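Oligopeptide-binding protein oppA (Lactococcus lactis, PDB 3DRF) binds oligopeptides in a voluminous cavity as the receptor of the OppABCDF ABC transporter, which takes them up into the cell. Local coordinates at residues K262-L267 with S280-Q285; T125-A130 with V144-Y149. All blocks are in the same frame, centred on the assembly; numbering follows the deposited sequence. Where two conformers were deposited one is given.

Interaction 1: residues K262-L267 with S280-Q285; sequences KSVAAL and SSQYKQ
V264 and Q285 meet where two short helices, 263-268 and 283-287, lie beside each other in this solute-binding protein of the Venus fly-trap type. Strand 274-276, an outer strand of a mixed five-stranded sheet, lies between them in the chain.

The van der Waals part rests on V264. Both of its methyls turn to the second helix, and its side chain crosses that of Q285 at about a right angle. The CG1 methyl is anti to the backbone N (chi1 171°) and lies 4.1 Å from Q285 NE2. The other methyl, CG2, sits 3.8 Å from Q285 OE1. It also lies 4.2 Å from Q285 CB, so it meets the glutamine at its root and at its amide. V264 CG2 further approaches the amide carbon of Q282, 4.3 Å from CD. No hydrogen bond joins the two segments directly.

The polar part runs through a third residue. Q40, on strand 34-40 of the same sheet, gives its NE2 to both S263 OG and Q282 OE1. S263 OG also bonds to the carbonyl of S259, and Q282 NE2 to the carbonyl of T260. Both ends of the buried Q282 amide are thus held, which fixes its flip. The extended Q282 chain brings OE1 to 4.1 Å from S263 CB.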
loop_
_atom_site.group_PDB
_atom_site.type_symbol
_atom_site.label_atom_id
_atom_site.label_comp_id
_atom_site.label_asym_id
_atom_site.label_seq_id
_atom_site.Cartn_x
_atom_site.Cartn_y
_atom_site.Cartn_z
ATOM N N LYS A 262 7.458 -0.575 -23.270
ATOM C CA LYS A 262 7.398 0.638 -24.096
ATOM C C LYS A 262 7.953 1.901 -23.412
ATOM O O LYS A 262 8.012 2.913 -23.994
ATOM C CB LYS A 262 5.979 0.874 -24.634
ATOM C CG LYS A 262 5.521 -0.251 -25.612
ATOM C CD LYS A 262 4.112 -0.077 -26.117
ATOM C CE LYS A 262 3.809 -1.133 -27.172
ATOM N NZ LYS A 262 4.658 -0.788 -28.318
ATOM N N SER A 263 8.349 1.779 -22.161
ATOM C CA SER A 263 8.721 2.965 -21.372
ATOM C C SER A 263 9.988 3.715 -21.843
ATOM O O SER A 263 9.960 4.885 -21.970
ATOM C CB SER A 263 8.872 2.609 -19.882
ATOM O OG SER A 263 7.588 2.338 -19.311
ATOM N N VAL A 264 11.077 3.000 -22.041
ATOM C CA VAL A 264 12.332 3.651 -22.454
ATOM C C VAL A 264 12.166 4.365 -23.833
ATOM O O VAL A 264 12.583 5.437 -24.002
ATOM C CB VAL A 264 13.549 2.631 -22.419
ATOM C CG1 VAL A 264 14.781 3.273 -23.053
ATOM C CG2 VAL A 264 13.799 2.213 -20.974
ATOM N N ALA A 265 11.512 3.705 -24.762
ATOM C CA ALA A 265 11.278 4.268 -26.095
ATOM C C ALA A 265 10.405 5.534 -25.947
ATOM O O ALA A 265 10.571 6.464 -26.667
ATOM C CB ALA A 265 10.548 3.218 -26.993
ATOM N N ALA A 266 9.462 5.529 -25.011
ATOM C CA ALA A 266 8.623 6.720 -24.764
ATOM C C ALA A 266 9.432 7.896 -24.270
ATOM O O ALA A 266 9.161 8.996 -24.621
ATOM C CB ALA A 266 7.478 6.382 -23.758
ATOM N N LEU A 267 10.444 7.644 -23.465
ATOM C CA LEU A 267 11.348 8.696 -23.076
ATOM C C LEU A 267 12.245 9.136 -24.241
ATOM O O LEU A 267 12.434 10.299 -24.413
ATOM C CB LEU A 267 12.241 8.249 -21.906
ATOM C CG LEU A 267 11.490 7.891 -20.597
ATOM C CD1 LEU A 267 12.463 7.144 -19.624
ATOM C CD2 LEU A 267 10.970 9.184 -19.957
ATOM N N SER A 280 13.384 -0.988 -11.425
ATOM C CA SER A 280 14.810 -0.844 -11.155
ATOM C C SER A 280 15.696 -1.321 -12.311
ATOM O O SER A 280 16.769 -0.772 -12.523
ATOM C CB SER A 280 15.172 -1.621 -9.891
ATOM O OG SER A 280 14.540 -1.061 -8.744
ATOM N N SER A 281 15.227 -2.302 -13.072
ATOM C CA SER A 281 16.053 -2.886 -14.150
ATOM C C SER A 281 16.308 -1.907 -15.315
ATOM O O SER A 281 17.196 -2.115 -16.072
ATOM C CB SER A 281 15.447 -4.165 -14.692
ATOM O OG SER A 281 14.175 -3.915 -15.272
ATOM N N GLN A 282 15.493 -0.871 -15.442
ATOM C CA GLN A 282 15.660 0.136 -16.483
ATOM C C GLN A 282 16.483 1.354 -16.100
ATOM O O GLN A 282 16.669 2.227 -16.859
ATOM C CB GLN A 282 14.237 0.574 -16.955
ATOM C CG GLN A 282 13.472 -0.549 -17.690
ATOM C CD GLN A 282 12.038 -0.230 -17.945
ATOM O OE1 GLN A 282 11.500 0.703 -17.432
ATOM N NE2 GLN A 282 11.432 -1.042 -18.740
ATOM N N TYR A 283 16.953 1.390 -14.871
ATOM C CA TYR A 283 17.628 2.571 -14.316
ATOM C C TYR A 283 18.852 3.019 -15.139
ATOM O O TYR A 283 19.030 4.185 -15.379
ATOM C CB TYR A 283 18.030 2.284 -12.850
ATOM C CG TYR A 283 18.586 3.472 -12.068
ATOM C CD1 TYR A 283 17.957 4.733 -12.073
ATOM C CD2 TYR A 283 19.667 3.312 -11.230
ATOM C CE1 TYR A 283 18.425 5.766 -11.319
ATOM C CE2 TYR A 283 20.131 4.360 -10.490
ATOM C CZ TYR A 283 19.516 5.573 -10.542
ATOM O OH TYR A 283 19.959 6.643 -9.754
ATOM N N LYS A 284 19.675 2.053 -15.562
ATOM C CA LYS A 284 20.885 2.401 -16.324
ATOM C C LYS A 284 20.492 2.982 -17.701
ATOM O O LYS A 284 21.024 3.950 -18.128
ATOM C CB LYS A 284 21.798 1.193 -16.447
ATOM C CG LYS A 284 23.068 1.546 -17.140
ATOM C CD LYS A 284 24.046 0.449 -17.006
ATOM C CE LYS A 284 25.059 0.654 -15.916
ATOM N NZ LYS A 284 26.059 -0.487 -15.864
ATOM N N GLN A 285 19.552 2.353 -18.386
ATOM C CA GLN A 285 19.034 2.870 -19.651
ATOM C C GLN A 285 18.546 4.300 -19.506
ATOM O O GLN A 285 18.767 5.113 -20.348
ATOM C CB GLN A 285 17.917 1.971 -20.232
ATOM C CG GLN A 285 18.313 0.607 -20.618
ATOM C CD GLN A 285 17.211 -0.053 -21.370
ATOM O OE1 GLN A 285 16.316 -0.614 -20.798
ATOM N NE2 GLN A 285 17.263 0.065 -22.672
#

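Interaction 2: residues T125-A130 with V144-Y149; sequences TIANPA and VGLSDY
A single water joins N128 to Y149 across a contact that has no direct hydrogen bond. It accepts from N128 ND2 at 3.0 Å and lies 3.1 Å from Y149 OH. The two polar groups themselves stand 3.8 Å apart, ND2 to OH. Two successive helices of the solute-binding fold meet here: helix 116-127 ends, and helix 146-150 begins after G145, its N-cap residue.

Apolar contact centres on A127, whose methyl points to the second helix. Its CB is 3.6 Å from L146 CD1. The same CB meets the edge of the Y149 ring in the ring plane, 3.9 Å from CD2. With CG anti to the backbone N (chi1 180°), the Y149 ring reaches past A127 to N128, where CE2 comes 4.0 Å from N128 CB. The N128 amide and the ring stand nearly perpendicular, 85° apart. A phenylalanine in place of Y149 would probably leave the water without one of its two partners here and the N128 amide less firmly tied to the second helix.

A127 O also accepts a bond from H150 ND1, a second tie between the helices. The other end of the N128 amide forms an Asx turn: OD1 accepts from A130 N at 3.1 Å, with the donor 38° out of the carbonyl plane.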
loop_
_atom_site.group_PDB
_atom_site.type_symbol
_atom_site.label_atom_id
_atom_site.label_comp_id
_atom_site.label_asym_id
_atom_site.label_seq_id
_atom_site.Cartn_x
_atom_site.Cartn_y
_atom_site.Cartn_z
ATOM N N THR A 125 -17.650 4.732 3.985
ATOM C CA THR A 125 -17.236 3.985 2.773
ATOM C C THR A 125 -16.356 2.775 3.091
ATOM O O THR A 125 -16.370 1.855 2.361
ATOM C CB THR A 125 -16.574 4.853 1.686
ATOM O OG1 THR A 125 -15.264 5.306 2.122
ATOM C CG2 THR A 125 -17.452 6.036 1.270
ATOM N N ILE A 126 -15.577 2.865 4.174
ATOM C CA ILE A 126 -14.778 1.709 4.626
ATOM C C ILE A 126 -15.543 0.768 5.589
ATOM O O ILE A 126 -15.457 -0.419 5.473
ATOM C CB ILE A 126 -13.463 2.218 5.310
ATOM C CG1 ILE A 126 -12.608 2.952 4.228
ATOM C CG2 ILE A 126 -12.732 1.029 5.916
ATOM C CD1 ILE A 126 -11.295 3.586 4.846
ATOM N N ALA A 127 -16.256 1.363 6.542
ATOM C CA ALA A 127 -16.884 0.588 7.652
ATOM C C ALA A 127 -18.233 -0.105 7.351
ATOM O O ALA A 127 -18.519 -1.112 7.938
ATOM C CB ALA A 127 -17.009 1.489 8.916
ATOM N N ASN A 128 -19.025 0.501 6.473
ATOM C CA ASN A 128 -20.271 -0.147 6.068
ATOM C C ASN A 128 -19.912 -1.167 4.990
ATOM O O ASN A 128 -19.489 -0.782 3.943
ATOM C CB ASN A 128 -21.254 0.894 5.540
ATOM C CG ASN A 128 -22.571 0.281 5.128
ATOM O OD1 ASN A 128 -22.713 -0.883 4.871
ATOM N ND2 ASN A 128 -23.554 1.155 5.108
ATOM N N PRO A 129 -20.117 -2.468 5.264
ATOM C CA PRO A 129 -19.626 -3.483 4.281
ATOM C C PRO A 129 -20.307 -3.460 2.903
ATOM O O PRO A 129 -19.819 -3.991 1.964
ATOM C CB PRO A 129 -19.950 -4.844 4.972
ATOM C CG PRO A 129 -20.015 -4.519 6.425
ATOM C CD PRO A 129 -20.689 -3.158 6.464
ATOM N N ALA A 130 -21.453 -2.788 2.816
ATOM C CA ALA A 130 -22.197 -2.736 1.539
ATOM C C ALA A 130 -21.426 -2.052 0.388
ATOM O O ALA A 130 -21.676 -2.326 -0.714
ATOM C CB ALA A 130 -23.610 -2.091 1.743
ATOM N N VAL A 144 -14.603 5.335 19.076
ATOM C CA VAL A 144 -15.818 4.972 19.823
ATOM C C VAL A 144 -16.998 4.801 18.866
ATOM O O VAL A 144 -17.270 5.646 18.065
ATOM C CB VAL A 144 -16.113 6.069 20.926
ATOM C CG1 VAL A 144 -17.437 5.773 21.617
ATOM C CG2 VAL A 144 -15.014 6.013 22.006
ATOM N N GLY A 145 -17.686 3.663 19.016
ATOM C CA GLY A 145 -18.874 3.409 18.196
ATOM C C GLY A 145 -18.620 2.815 16.797
ATOM O O GLY A 145 -19.524 2.383 16.137
ATOM N N LEU A 146 -17.386 2.814 16.346
ATOM C CA LEU A 146 -17.120 2.449 14.937
ATOM C C LEU A 146 -17.218 0.941 14.691
ATOM O O LEU A 146 -17.778 0.520 13.706
ATOM C CB LEU A 146 -15.796 3.063 14.422
ATOM C CG LEU A 146 -15.578 2.921 12.869
ATOM C CD1 LEU A 146 -16.730 3.364 11.968
ATOM C CD2 LEU A 146 -14.370 3.794 12.483
ATOM N N SER A 147 -16.791 0.150 15.661
ATOM C CA SER A 147 -16.965 -1.296 15.568
ATOM C C SER A 147 -18.460 -1.658 15.460
ATOM O O SER A 147 -18.849 -2.437 14.663
ATOM C CB SER A 147 -16.293 -2.015 16.763
ATOM O OG SER A 147 -14.900 -1.816 16.730
ATOM N N ASP A 148 -19.285 -1.040 16.280
ATOM C CA ASP A 148 -20.719 -1.383 16.309
ATOM C C ASP A 148 -21.428 -0.884 15.000
ATOM O O ASP A 148 -22.339 -1.486 14.529
ATOM C CB ASP A 148 -21.352 -0.737 17.554
ATOM C CG ASP A 148 -21.153 -1.569 18.826
ATOM O OD1 ASP A 148 -20.727 -2.667 18.794
ATOM O OD2 ASP A 148 -21.492 -1.013 19.835
ATOM N N TYR A 149 -20.962 0.236 14.448
ATOM C CA TYR A 149 -21.435 0.646 13.121
ATOM C C TYR A 149 -21.054 -0.380 12.039
ATOM O O TYR A 149 -21.839 -0.791 11.294
ATOM C CB TYR A 149 -20.901 2.044 12.795
ATOM C CG TYR A 149 -21.358 2.533 11.415
ATOM C CD1 TYR A 149 -22.634 3.101 11.236
ATOM C CD2 TYR A 149 -20.556 2.377 10.287
ATOM C CE1 TYR A 149 -23.069 3.515 9.983
ATOM C CE2 TYR A 149 -21.009 2.805 9.019
ATOM C CZ TYR A 149 -22.242 3.380 8.916
ATOM O OH TYR A 149 -22.636 3.789 7.672
HETATM O O HOH W 1 -23.515 4.085 4.716
#

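Overall arrangement
From the N terminus, the chain first runs along strand 34-40 and reaches interaction 2 at the end of helix 116-127. A loop of 13 residues without helix or strand leads out and back, and helix 146-150 closes it. The chain then passes strands 224-230, 234-239 and 252-258 before interaction 1 opens. This second loop holds strand 274-276 and closes at 280-285. The two loops follow in series; they neither nest nor cross. Interaction 2 ties two successive helices together. Interaction 1 ties the helices that come before and after outer strand 274-276 in the chain. Their centres lie about 44 Å apart, on opposite sides of the chain's centre.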